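Local coordinates for genome polyprotein (Chicken sicinivirus JSY, PDB 6QWT) that is the 3D polymerase part of the viral polyprotein and probably copies the RNA genome by RNA-templated RNA synthesis, at residues S314-H319 / P342-S347; P36-L39 / R45-A48; E93-T98 / Y132-E137; Q407-T412 / T422-L427. All coordinates share one frame; numbering follows the deposited sequence.

Contact 1: S314-H319 / P342-S347; sequences SAMLTH and PSIHPS
M316 and I344 mark the closest backbone approach, with CA atoms 7.5 Å apart, at a type I turn from M316 to H319 that follows on from helix 298-316. The site lies in the palm of the polymerase's right-hand (fingers, palm, thumb) fold: helix 298-316 is the motif B helix, and 342-347 runs from the YGDD-bearing motif C hairpin into helix 346-356 of motif D. The turn is closed by H319 N bonded to M316 O (3.0 Å). No hydrogen bond crosses the contact, and apolar packing converges on I344. With its CG1 anti to the carbonyl carbon and chi2 extended (-177°), I344 sends CD1 out toward the turn. That methyl touches two CB atoms, 3.9 Å from M316 CB and 3.8 Å from H319 CB. H319 and I344 pass each other in opposite directions, which brings I344 CG1 over one face of the imidazole, displaced toward the rim. The ring's rotation is restrained from outside: ND1 is hydrogen-bonded to D321 N, and F348 of helix 346-356 meets the ring edge-to-face. H345, the residue after I344, is the N-cap of that helix. The capping bond runs from S347 N to H345 ND1 over 3.0 Å, nearly straight at 163°, with the donor 19° out of the imidazole plane.

Contact 2: P36-L39 / R45-A48; sequences PAVL and RTEA
R45 grips the carbonyl of P36 and thereby ties the start of the irregular loop between strand 34-36 and helix 50-54 to a later part of it. NH1 and NH2 both point at the same oxygen: NH1 lies 2.9 Å and NH2 3.0 Å from P36 O. Neither bond is straight (145° and 143°), as expected when two roughly parallel N-H groups share one oxygen placed between them. P36 O lies close to the guanidinium plane, at its edge; seen from the carbonyl, NH1 is in the peptide plane, whereas NH2 is tilted out of it. The chain runs out extended at chi2, and the bend at chi3 (-55°) turns the head onto the P36 carbonyl. The group is further fixed by two acids, D43 bridging to NH2 and E35 to NH1, which would be expected to balance its charge. In the picornaviral polymerase fold this N-terminal region runs along the fingers, and here A37 makes backbone hydrogen bonds with E160, just before strand 161-163. Beyond the polar grip, V38 directs its two methyls across the loop: CG2 is 3.9 Å from R45 NH2, and CG1 is 4.0 Å from T46 CG2. T46 OG1 accepts from A48 N at 3.0 Å, forming an ST turn, and also bonds to A168 O at the end of helix 164-168.

Contact 3: E93-T98 / Y132-E137; sequences EAINGT and YHPCPE
N96 and Y132 cross at about a right angle along their side chains, yet the asparagine amide and the tyrosine ring lie in almost parallel planes, only 2° apart. The amide's hydrogen bonds go to the tyrosine's backbone, although OD1 also brushes the near side of the ring at CD2. Y132 N donates to N96 OD1 over 2.7 Å and is nearly linear (168°), though it stands 20° off the side-chain carbonyl plane. In return, N96 ND2 reaches Y132 O over 3.0 Å, within the peptide carbonyl plane and on a lone pair. ND2 is also bonded to L92 O one helical turn back, so three bonds fix which way the amide is flipped. The same approach brings OD1 to 3.3 Å from Y132 CB. Beside this polar pair, I95 runs obliquely across the strand: CG2 rests on Y132 CB at 3.7 Å, and CD1, carried onward by an extended chi2, rests on P134 CD at 3.7 Å. H133, between them, pairs with D125 in the hairpin of strands 124-126 and 132-134. The asparagine at the end of helix 91-96 thus imitates a neighbouring strand, using its amide to pair with the opposite edge of a fingers-domain beta hairpin.

Contact 4: Q407-T412 / T422-L427; sequences QSVMWT and TSLCYL
S408 and V409 face L424 at the type I turn from S408 to W411 that follows helix 402-408, and the helical segment 422-427 runs past it; the nearest CA atoms, of V409 and L424, are 7.5 Å apart. The turn is closed by W411 N on S408 O (3.2 Å). Across the gap the evidence is purely apolar, without a hydrogen bond. L424, its CG anti to the carbonyl carbon (chi1 -64°) and its chain extended at chi2, drives both methyls at the turn. CD1 does most of the work, lying 3.6 Å from V409 CB and equally near V409 N, so this methyl packs against backbone as well as side chain. CD2 instead comes alongside S408 CB at 4.2 Å. The serine meets leucine through carbon alone, because its OG is bonded back to T404 O within its own helix. V409 and L424 cross at a slant, and V409 CG2 adds a looser touch on CD1. In the thumb domain, helix 433-449 flanks the pair, with V443 against V409 and W439 against L424, while strand 411-412 beyond the turn pairs antiparallel with strand 22-23 of the N-terminal region.

The touching residues are largely buried in contacts 1, 2 and 4, whereas contact 3, in the fingers, is only partly buried. Contacts 1 and 4 follow the same scheme, a type I turn at a helix end meeting a branched apolar side chain with no hydrogen bond across, one in the palm and the other in the thumb. Contacts 2 and 3 instead rely on side-chain groups that bond to backbone, a charged guanidinium on one carbonyl against a neutral amide that both donates and accepts. Contacts 2 and 4 meet directly, P36 CD packing 3.5 Å from W411 CH2. Contacts 1 and 3, with centres 45 Å apart, lie on opposite sides of the chain's centre.

Contact 1: S314-H319 / P342-S347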
loop_
_atom_site.group_PDB
_atom_site.type_symbol
_atom_site.label_atom_id
_atom_site.label_comp_id
_atom_site.label_asym_id
_atom_site.label_seq_id
_atom_site.Cartn_x
_atom_site.Cartn_y
_atom_site.Cartn_z
ATOM N N SER A 314 -7.977 12.345 14.814
ATOM C CA SER A 314 -7.450 12.904 16.056
ATOM C C SER A 314 -6.926 14.321 15.849
ATOM O O SER A 314 -6.887 15.117 16.796
ATOM C CB SER A 314 -6.352 12.000 16.631
ATOM O OG SER A 314 -5.116 12.193 15.964
ATOM N N ALA A 315 -6.526 14.653 14.620
ATOM C CA ALA A 315 -6.115 16.014 14.296
ATOM C C ALA A 315 -7.318 16.929 14.100
ATOM O O ALA A 315 -7.326 18.067 14.587
ATOM C CB ALA A 315 -5.247 16.015 13.035
ATOM N N MET A 316 -8.338 16.450 13.389
ATOM C CA MET A 316 -9.509 17.278 13.131
ATOM C C MET A 316 -10.324 17.507 14.400
ATOM O O MET A 316 -10.954 18.561 14.548
ATOM C CB MET A 316 -10.357 16.633 12.028
ATOM C CG MET A 316 -9.553 16.298 10.763
ATOM S SD MET A 316 -10.474 15.454 9.444
ATOM C CE MET A 316 -11.708 14.607 10.404
ATOM N N LEU A 317 -10.295 16.555 15.338
ATOM C CA LEU A 317 -11.040 16.700 16.582
ATOM C C LEU A 317 -10.541 17.861 17.434
ATOM O O LEU A 317 -11.279 18.334 18.304
ATOM C CB LEU A 317 -10.976 15.400 17.385
ATOM C CG LEU A 317 -11.995 14.336 16.979
ATOM C CD1 LEU A 317 -11.676 13.012 17.653
ATOM C CD2 LEU A 317 -13.407 14.795 17.309
ATOM N N THR A 318 -9.310 18.324 17.215
ATOM C CA THR A 318 -8.796 19.479 17.937
ATOM C C THR A 318 -9.185 20.805 17.294
ATOM O O THR A 318 -8.912 21.860 17.876
ATOM C CB THR A 318 -7.268 19.403 18.059
ATOM O OG1 THR A 318 -6.668 19.680 16.789
ATOM C CG2 THR A 318 -6.833 18.021 18.534
ATOM N N HIS A 319 -9.813 20.783 16.124
ATOM C CA HIS A 319 -10.237 22.024 15.486
ATOM C C HIS A 319 -11.544 22.509 16.105
ATOM O O HIS A 319 -12.481 21.719 16.255
ATOM C CB HIS A 319 -10.412 21.830 13.983
ATOM C CG HIS A 319 -10.502 23.116 13.220
ATOM N ND1 HIS A 319 -11.625 23.916 13.234
ATOM C CD2 HIS A 319 -9.602 23.747 12.428
ATOM C CE1 HIS A 319 -11.417 24.979 12.479
ATOM N NE2 HIS A 319 -10.196 24.902 11.978
ATOM N N PRO A 342 -17.281 22.590 8.090
ATOM C CA PRO A 342 -16.455 23.476 7.260
ATOM C C PRO A 342 -15.091 22.880 6.911
ATOM O O PRO A 342 -14.630 21.948 7.570
ATOM C CB PRO A 342 -16.291 24.722 8.137
ATOM C CG PRO A 342 -16.445 24.218 9.531
ATOM C CD PRO A 342 -17.477 23.134 9.447
ATOM N N SER A 343 -14.458 23.426 5.877
ATOM C CA SER A 343 -13.214 22.864 5.370
ATOM C C SER A 343 -12.069 23.127 6.340
ATOM O O SER A 343 -11.853 24.264 6.771
ATOM C CB SER A 343 -12.893 23.455 3.999
ATOM O OG SER A 343 -11.660 22.962 3.507
ATOM N N ILE A 344 -11.335 22.072 6.681
ATOM C CA ILE A 344 -10.145 22.170 7.517
ATOM C C ILE A 344 -8.927 22.095 6.607
ATOM O O ILE A 344 -8.748 21.112 5.877
ATOM C CB ILE A 344 -10.113 21.066 8.585
ATOM C CG1 ILE A 344 -11.296 21.222 9.543
ATOM C CG2 ILE A 344 -8.796 21.098 9.348
ATOM C CD1 ILE A 344 -11.313 20.219 10.676
ATOM N N HIS A 345 -8.099 23.132 6.639
ATOM C CA HIS A 345 -6.952 23.191 5.747
ATOM C C HIS A 345 -5.876 22.210 6.209
ATOM O O HIS A 345 -5.675 22.031 7.415
ATOM C CB HIS A 345 -6.392 24.613 5.702
ATOM C CG HIS A 345 -5.509 24.885 4.525
ATOM N ND1 HIS A 345 -4.153 24.628 4.537
ATOM C CD2 HIS A 345 -5.783 25.409 3.307
ATOM C CE1 HIS A 345 -3.632 24.976 3.374
ATOM N NE2 HIS A 345 -4.599 25.452 2.610
ATOM N N PRO A 346 -5.176 21.550 5.282
ATOM C CA PRO A 346 -4.107 20.623 5.688
ATOM C C PRO A 346 -2.978 21.294 6.447
ATOM O O PRO A 346 -2.180 20.591 7.081
ATOM C CB PRO A 346 -3.619 20.034 4.356
ATOM C CG PRO A 346 -4.119 20.967 3.305
ATOM C CD PRO A 346 -5.400 21.528 3.828
ATOM N N SER A 347 -2.875 22.624 6.398
ATOM C CA SER A 347 -1.943 23.327 7.276
ATOM C C SER A 347 -2.234 23.016 8.736
ATOM O O SER A 347 -1.314 22.774 9.526
ATOM C CB SER A 347 -2.026 24.833 7.033
ATOM O OG SER A 347 -1.121 25.233 6.024
#

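Contact 2: P36-L39 / R45-A48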
loop_
_atom_site.group_PDB
_atom_site.type_symbol
_atom_site.label_atom_id
_atom_site.label_comp_id
_atom_site.label_asym_id
_atom_site.label_seq_id
_atom_site.Cartn_x
_atom_site.Cartn_y
_atom_site.Cartn_z
ATOM N N PRO A 36 16.464 3.353 -12.046
ATOM C CA PRO A 36 16.346 2.364 -10.967
ATOM C C PRO A 36 16.994 2.857 -9.681
ATOM O O PRO A 36 18.050 3.490 -9.701
ATOM C CB PRO A 36 17.073 1.138 -11.530
ATOM C CG PRO A 36 16.958 1.289 -13.013
ATOM C CD PRO A 36 17.045 2.767 -13.267
ATOM N N ALA A 37 16.341 2.559 -8.558
ATOM C CA ALA A 37 16.825 3.005 -7.259
ATOM C C ALA A 37 18.211 2.443 -6.969
ATOM O O ALA A 37 18.595 1.379 -7.464
ATOM C CB ALA A 37 15.861 2.580 -6.151
ATOM N N VAL A 38 18.963 3.176 -6.151
ATOM C CA VAL A 38 20.280 2.729 -5.715
ATOM C C VAL A 38 20.117 1.495 -4.836
ATOM O O VAL A 38 19.440 1.531 -3.802
ATOM C CB VAL A 38 21.018 3.850 -4.973
ATOM C CG1 VAL A 38 22.316 3.328 -4.367
ATOM C CG2 VAL A 38 21.289 5.014 -5.907
ATOM N N LEU A 39 20.735 0.388 -5.240
ATOM C CA LEU A 39 20.733 -0.813 -4.418
ATOM C C LEU A 39 22.092 -1.141 -3.818
ATOM O O LEU A 39 22.143 -1.799 -2.775
ATOM C CB LEU A 39 20.233 -2.020 -5.229
ATOM C CG LEU A 39 18.847 -1.874 -5.874
ATOM C CD1 LEU A 39 18.486 -3.116 -6.671
ATOM C CD2 LEU A 39 17.770 -1.576 -4.833
ATOM N N ARG A 45 26.338 6.542 -9.040
ATOM C CA ARG A 45 25.401 7.643 -9.222
ATOM C C ARG A 45 25.153 8.436 -7.944
ATOM O O ARG A 45 24.509 9.491 -8.009
ATOM C CB ARG A 45 24.068 7.119 -9.763
ATOM C CG ARG A 45 24.145 6.540 -11.168
ATOM C CD ARG A 45 22.851 5.839 -11.540
ATOM N NE ARG A 45 22.497 4.811 -10.566
ATOM C CZ ARG A 45 21.269 4.334 -10.396
ATOM N NH1 ARG A 45 20.272 4.789 -11.142
ATOM N NH2 ARG A 45 21.037 3.402 -9.480
ATOM N N THR A 46 25.638 7.966 -6.795
ATOM C CA THR A 46 25.421 8.642 -5.525
ATOM C C THR A 46 26.719 8.695 -4.729
ATOM O O THR A 46 27.589 7.829 -4.863
ATOM C CB THR A 46 24.329 7.944 -4.684
ATOM O OG1 THR A 46 24.114 8.675 -3.469
ATOM C CG2 THR A 46 24.732 6.513 -4.341
ATOM N N GLU A 47 26.841 9.732 -3.904
ATOM C CA GLU A 47 27.934 9.850 -2.949
ATOM C C GLU A 47 27.550 9.360 -1.561
ATOM O O GLU A 47 28.405 9.326 -0.670
ATOM C CB GLU A 47 28.411 11.306 -2.866
ATOM C CG GLU A 47 28.797 11.907 -4.205
ATOM C CD GLU A 47 30.115 11.372 -4.721
ATOM O OE1 GLU A 47 31.165 11.730 -4.145
ATOM O OE2 GLU A 47 30.103 10.594 -5.699
ATOM N N ALA A 48 26.293 8.980 -1.359
ATOM C CA ALA A 48 25.792 8.561 -0.061
ATOM C C ALA A 48 25.838 7.042 0.080
ATOM O O ALA A 48 26.085 6.301 -0.876
ATOM C CB ALA A 48 24.363 9.071 0.151
#

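Contact 3: E93-T98 / Y132-E137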
loop_
_atom_site.group_PDB
_atom_site.type_symbol
_atom_site.label_atom_id
_atom_site.label_comp_id
_atom_site.label_asym_id
_atom_site.label_seq_id
_atom_site.Cartn_x
_atom_site.Cartn_y
_atom_site.Cartn_z
ATOM N N GLU A 93 -9.909 -21.646 3.810
ATOM C CA GLU A 93 -10.421 -20.415 3.216
ATOM C C GLU A 93 -9.333 -19.353 3.133
ATOM O O GLU A 93 -9.238 -18.632 2.133
ATOM C CB GLU A 93 -11.615 -19.897 4.016
ATOM C CG GLU A 93 -12.940 -20.530 3.632
ATOM C CD GLU A 93 -14.063 -20.159 4.582
ATOM O OE1 GLU A 93 -13.789 -19.963 5.785
ATOM O OE2 GLU A 93 -15.222 -20.068 4.124
ATOM N N ALA A 94 -8.501 -19.244 4.171
ATOM C CA ALA A 94 -7.425 -18.260 4.147
ATOM C C ALA A 94 -6.421 -18.557 3.042
ATOM O O ALA A 94 -5.801 -17.634 2.503
ATOM C CB ALA A 94 -6.727 -18.208 5.506
ATOM N N ILE A 95 -6.257 -19.830 2.683
ATOM C CA ILE A 95 -5.317 -20.200 1.630
ATOM C C ILE A 95 -5.945 -20.023 0.253
ATOM O O ILE A 95 -5.362 -19.391 -0.634
ATOM C CB ILE A 95 -4.824 -21.644 1.841
ATOM C CG1 ILE A 95 -3.941 -21.730 3.088
ATOM C CG2 ILE A 95 -4.079 -22.141 0.608
ATOM C CD1 ILE A 95 -3.658 -23.146 3.537
ATOM N N ASN A 96 -7.149 -20.568 0.058
ATOM C CA ASN A 96 -7.759 -20.648 -1.264
ATOM C C ASN A 96 -8.749 -19.530 -1.562
ATOM O O ASN A 96 -9.040 -19.288 -2.738
ATOM C CB ASN A 96 -8.460 -21.998 -1.434
ATOM C CG ASN A 96 -7.493 -23.162 -1.366
ATOM O OD1 ASN A 96 -6.765 -23.436 -2.321
ATOM N ND2 ASN A 96 -7.471 -23.849 -0.230
ATOM N N GLY A 97 -9.279 -18.857 -0.553
ATOM C CA GLY A 97 -10.136 -17.710 -0.769
ATOM C C GLY A 97 -11.599 -18.020 -0.495
ATOM O O GLY A 97 -11.996 -19.151 -0.209
ATOM N N THR A 98 -12.404 -16.962 -0.576
ATOM C CA THR A 98 -13.845 -17.013 -0.359
ATOM C C THR A 98 -14.518 -16.213 -1.471
ATOM O O THR A 98 -13.817 -15.595 -2.282
ATOM C CB THR A 98 -14.218 -16.450 1.019
ATOM O OG1 THR A 98 -14.151 -15.018 0.988
ATOM C CG2 THR A 98 -13.303 -16.986 2.118
ATOM N N TYR A 132 -5.893 -26.043 -2.262
ATOM C CA TYR A 132 -4.539 -26.151 -1.739
ATOM C C TYR A 132 -4.585 -26.482 -0.254
ATOM O O TYR A 132 -5.310 -25.838 0.511
ATOM C CB TYR A 132 -3.770 -24.849 -1.957
ATOM C CG TYR A 132 -3.320 -24.622 -3.378
ATOM C CD1 TYR A 132 -2.370 -25.445 -3.966
ATOM C CD2 TYR A 132 -3.843 -23.579 -4.134
ATOM C CE1 TYR A 132 -1.953 -25.240 -5.267
ATOM C CE2 TYR A 132 -3.432 -23.365 -5.436
ATOM C CZ TYR A 132 -2.486 -24.200 -5.997
ATOM O OH TYR A 132 -2.071 -23.993 -7.293
ATOM N N HIS A 133 -3.808 -27.486 0.147
ATOM C CA HIS A 133 -3.662 -27.847 1.542
ATOM C C HIS A 133 -2.216 -27.660 1.981
ATOM O O HIS A 133 -1.297 -27.952 1.209
ATOM C CB HIS A 133 -4.084 -29.302 1.791
ATOM C CG HIS A 133 -5.526 -29.572 1.496
ATOM N ND1 HIS A 133 -6.418 -29.987 2.464
ATOM C CD2 HIS A 133 -6.233 -29.490 0.344
ATOM C CE1 HIS A 133 -7.612 -30.145 1.920
ATOM N NE2 HIS A 133 -7.526 -29.850 0.634
ATOM N N PRO A 134 -1.979 -27.173 3.196
ATOM C CA PRO A 134 -0.597 -27.024 3.662
ATOM C C PRO A 134 0.039 -28.378 3.941
ATOM O O PRO A 134 -0.622 -29.313 4.399
ATOM C CB PRO A 134 -0.743 -26.200 4.945
ATOM C CG PRO A 134 -2.112 -26.542 5.443
ATOM C CD PRO A 134 -2.959 -26.747 4.212
ATOM N N CYS A 135 1.338 -28.477 3.650
ATOM C CA CYS A 135 2.090 -29.658 4.032
ATOM C C CYS A 135 2.138 -29.755 5.556
ATOM O O CYS A 135 1.931 -28.757 6.253
ATOM C CB CYS A 135 3.499 -29.605 3.441
ATOM S SG CYS A 135 4.508 -28.224 4.017
ATOM N N PRO A 136 2.391 -30.952 6.100
ATOM C CA PRO A 136 2.373 -31.104 7.566
ATOM C C PRO A 136 3.272 -30.126 8.305
ATOM O O PRO A 136 2.989 -29.792 9.464
ATOM C CB PRO A 136 2.834 -32.554 7.765
ATOM C CG PRO A 136 2.402 -33.248 6.522
ATOM C CD PRO A 136 2.573 -32.246 5.416
ATOM N N GLU A 137 4.339 -29.642 7.669
ATOM C CA GLU A 137 5.238 -28.708 8.337
ATOM C C GLU A 137 4.696 -27.284 8.310
ATOM O O GLU A 137 4.845 -26.545 9.290
ATOM C CB GLU A 137 6.624 -28.765 7.695
ATOM C CG GLU A 137 7.432 -29.995 8.087
ATOM C CD GLU A 137 7.262 -31.138 7.103
ATOM O OE1 GLU A 137 7.279 -30.880 5.880
ATOM O OE2 GLU A 137 7.113 -32.295 7.552
#

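Contact 4: Q407-T412 / T422-L427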
loop_
_atom_site.group_PDB
_atom_site.type_symbol
_atom_site.label_atom_id
_atom_site.label_comp_id
_atom_site.label_asym_id
_atom_site.label_seq_id
_atom_site.Cartn_x
_atom_site.Cartn_y
_atom_site.Cartn_z
ATOM N N GLN A 407 7.823 7.053 -18.324
ATOM C CA GLN A 407 9.098 6.591 -17.786
ATOM C C GLN A 407 9.154 5.069 -17.690
ATOM O O GLN A 407 10.189 4.468 -17.994
ATOM C CB GLN A 407 9.348 7.217 -16.413
ATOM C CG GLN A 407 9.486 8.731 -16.427
ATOM C CD GLN A 407 10.646 9.214 -17.278
ATOM O OE1 GLN A 407 11.790 8.793 -17.091
ATOM N NE2 GLN A 407 10.357 10.107 -18.218
ATOM N N SER A 408 8.057 4.432 -17.269
ATOM C CA SER A 408 8.081 2.986 -17.055
ATOM C C SER A 408 8.330 2.226 -18.349
ATOM O O SER A 408 8.959 1.162 -18.330
ATOM C CB SER A 408 6.771 2.514 -16.425
ATOM O OG SER A 408 6.635 2.993 -15.099
ATOM N N VAL A 409 7.848 2.752 -19.478
ATOM C CA VAL A 409 7.974 2.035 -20.740
ATOM C C VAL A 409 9.423 1.930 -21.186
ATOM O O VAL A 409 9.754 1.073 -22.013
ATOM C CB VAL A 409 7.113 2.708 -21.828
ATOM C CG1 VAL A 409 7.782 3.978 -22.334
ATOM C CG2 VAL A 409 6.845 1.735 -22.969
ATOM N N MET A 410 10.301 2.770 -20.649
ATOM C CA MET A 410 11.705 2.783 -21.033
ATOM C C MET A 410 12.536 1.762 -20.265
ATOM O O MET A 410 13.760 1.724 -20.434
ATOM C CB MET A 410 12.276 4.192 -20.850
ATOM C CG MET A 410 11.423 5.275 -21.515
ATOM S SD MET A 410 12.302 6.813 -21.868
ATOM C CE MET A 410 12.260 7.612 -20.261
ATOM N N TRP A 411 11.904 0.925 -19.445
ATOM C CA TRP A 411 12.614 -0.070 -18.655
ATOM C C TRP A 411 11.822 -1.368 -18.645
ATOM O O TRP A 411 10.603 -1.382 -18.844
ATOM C CB TRP A 411 12.851 0.411 -17.218
ATOM C CG TRP A 411 13.587 1.708 -17.138
ATOM C CD1 TRP A 411 13.049 2.961 -17.202
ATOM C CD2 TRP A 411 15.002 1.886 -16.989
ATOM N NE1 TRP A 411 14.041 3.908 -17.097
ATOM C CE2 TRP A 411 15.249 3.274 -16.967
ATOM C CE3 TRP A 411 16.083 1.006 -16.871
ATOM C CZ2 TRP A 411 16.532 3.802 -16.832
ATOM C CZ3 TRP A 411 17.357 1.533 -16.736
ATOM C CH2 TRP A 411 17.570 2.918 -16.719
ATOM N N THR A 412 12.532 -2.466 -18.407
ATOM C CA THR A 412 11.917 -3.783 -18.339
ATOM C C THR A 412 12.633 -4.615 -17.288
ATOM O O THR A 412 13.775 -4.335 -16.917
ATOM C CB THR A 412 11.953 -4.498 -19.697
ATOM O OG1 THR A 412 11.299 -5.767 -19.586
ATOM C CG2 THR A 412 13.389 -4.713 -20.154
ATOM N N THR A 422 1.558 -3.596 -23.087
ATOM C CA THR A 422 0.137 -3.878 -22.911
ATOM C C THR A 422 -0.377 -3.347 -21.576
ATOM O O THR A 422 -1.449 -2.736 -21.516
ATOM C CB THR A 422 -0.114 -5.381 -23.030
ATOM O OG1 THR A 422 0.203 -5.813 -24.359
ATOM C CG2 THR A 422 -1.567 -5.704 -22.737
ATOM N N SER A 423 0.379 -3.557 -20.494
ATOM C CA SER A 423 -0.109 -3.150 -19.181
ATOM C C SER A 423 -0.127 -1.633 -19.024
ATOM O O SER A 423 -0.930 -1.104 -18.247
ATOM C CB SER A 423 0.734 -3.797 -18.080
ATOM O OG SER A 423 2.112 -3.585 -18.311
ATOM N N LEU A 424 0.742 -0.917 -19.741
ATOM C CA LEU A 424 0.727 0.539 -19.689
ATOM C C LEU A 424 -0.382 1.143 -20.542
ATOM O O LEU A 424 -0.828 2.260 -20.255
ATOM C CB LEU A 424 2.086 1.097 -20.120
ATOM C CG LEU A 424 3.252 0.723 -19.194
ATOM C CD1 LEU A 424 4.576 1.209 -19.758
ATOM C CD2 LEU A 424 3.043 1.260 -17.780
ATOM N N CYS A 425 -0.841 0.427 -21.572
ATOM C CA CYS A 425 -1.996 0.888 -22.335
ATOM C C CYS A 425 -3.219 1.039 -21.440
ATOM O O CYS A 425 -4.030 1.951 -21.633
ATOM C CB CYS A 425 -2.285 -0.081 -23.478
ATOM S SG CYS A 425 -1.047 -0.050 -24.785
ATOM N N TYR A 426 -3.365 0.153 -20.450
ATOM C CA TYR A 426 -4.494 0.234 -19.531
ATOM C C TYR A 426 -4.469 1.507 -18.698
ATOM O O TYR A 426 -5.519 1.930 -18.200
ATOM C CB TYR A 426 -4.514 -0.983 -18.607
ATOM C CG TYR A 426 -4.724 -2.295 -19.323
ATOM C CD1 TYR A 426 -3.775 -3.307 -19.251
ATOM C CD2 TYR A 426 -5.874 -2.526 -20.071
ATOM C CE1 TYR A 426 -3.962 -4.512 -19.905
ATOM C CE2 TYR A 426 -6.070 -3.731 -20.730
ATOM C CZ TYR A 426 -5.109 -4.719 -20.642
ATOM O OH TYR A 426 -5.291 -5.921 -21.290
ATOM N N LEU A 427 -3.297 2.119 -18.531
ATOM C CA LEU A 427 -3.173 3.352 -17.767
ATOM C C LEU A 427 -3.272 4.591 -18.645
ATOM O O LEU A 427 -3.881 5.588 -18.243
ATOM C CB LEU A 427 -1.843 3.368 -17.003
ATOM C CG LEU A 427 -1.572 2.189 -16.061
ATOM C CD1 LEU A 427 -0.189 2.306 -15.440
ATOM C CD2 LEU A 427 -2.639 2.119 -14.983
#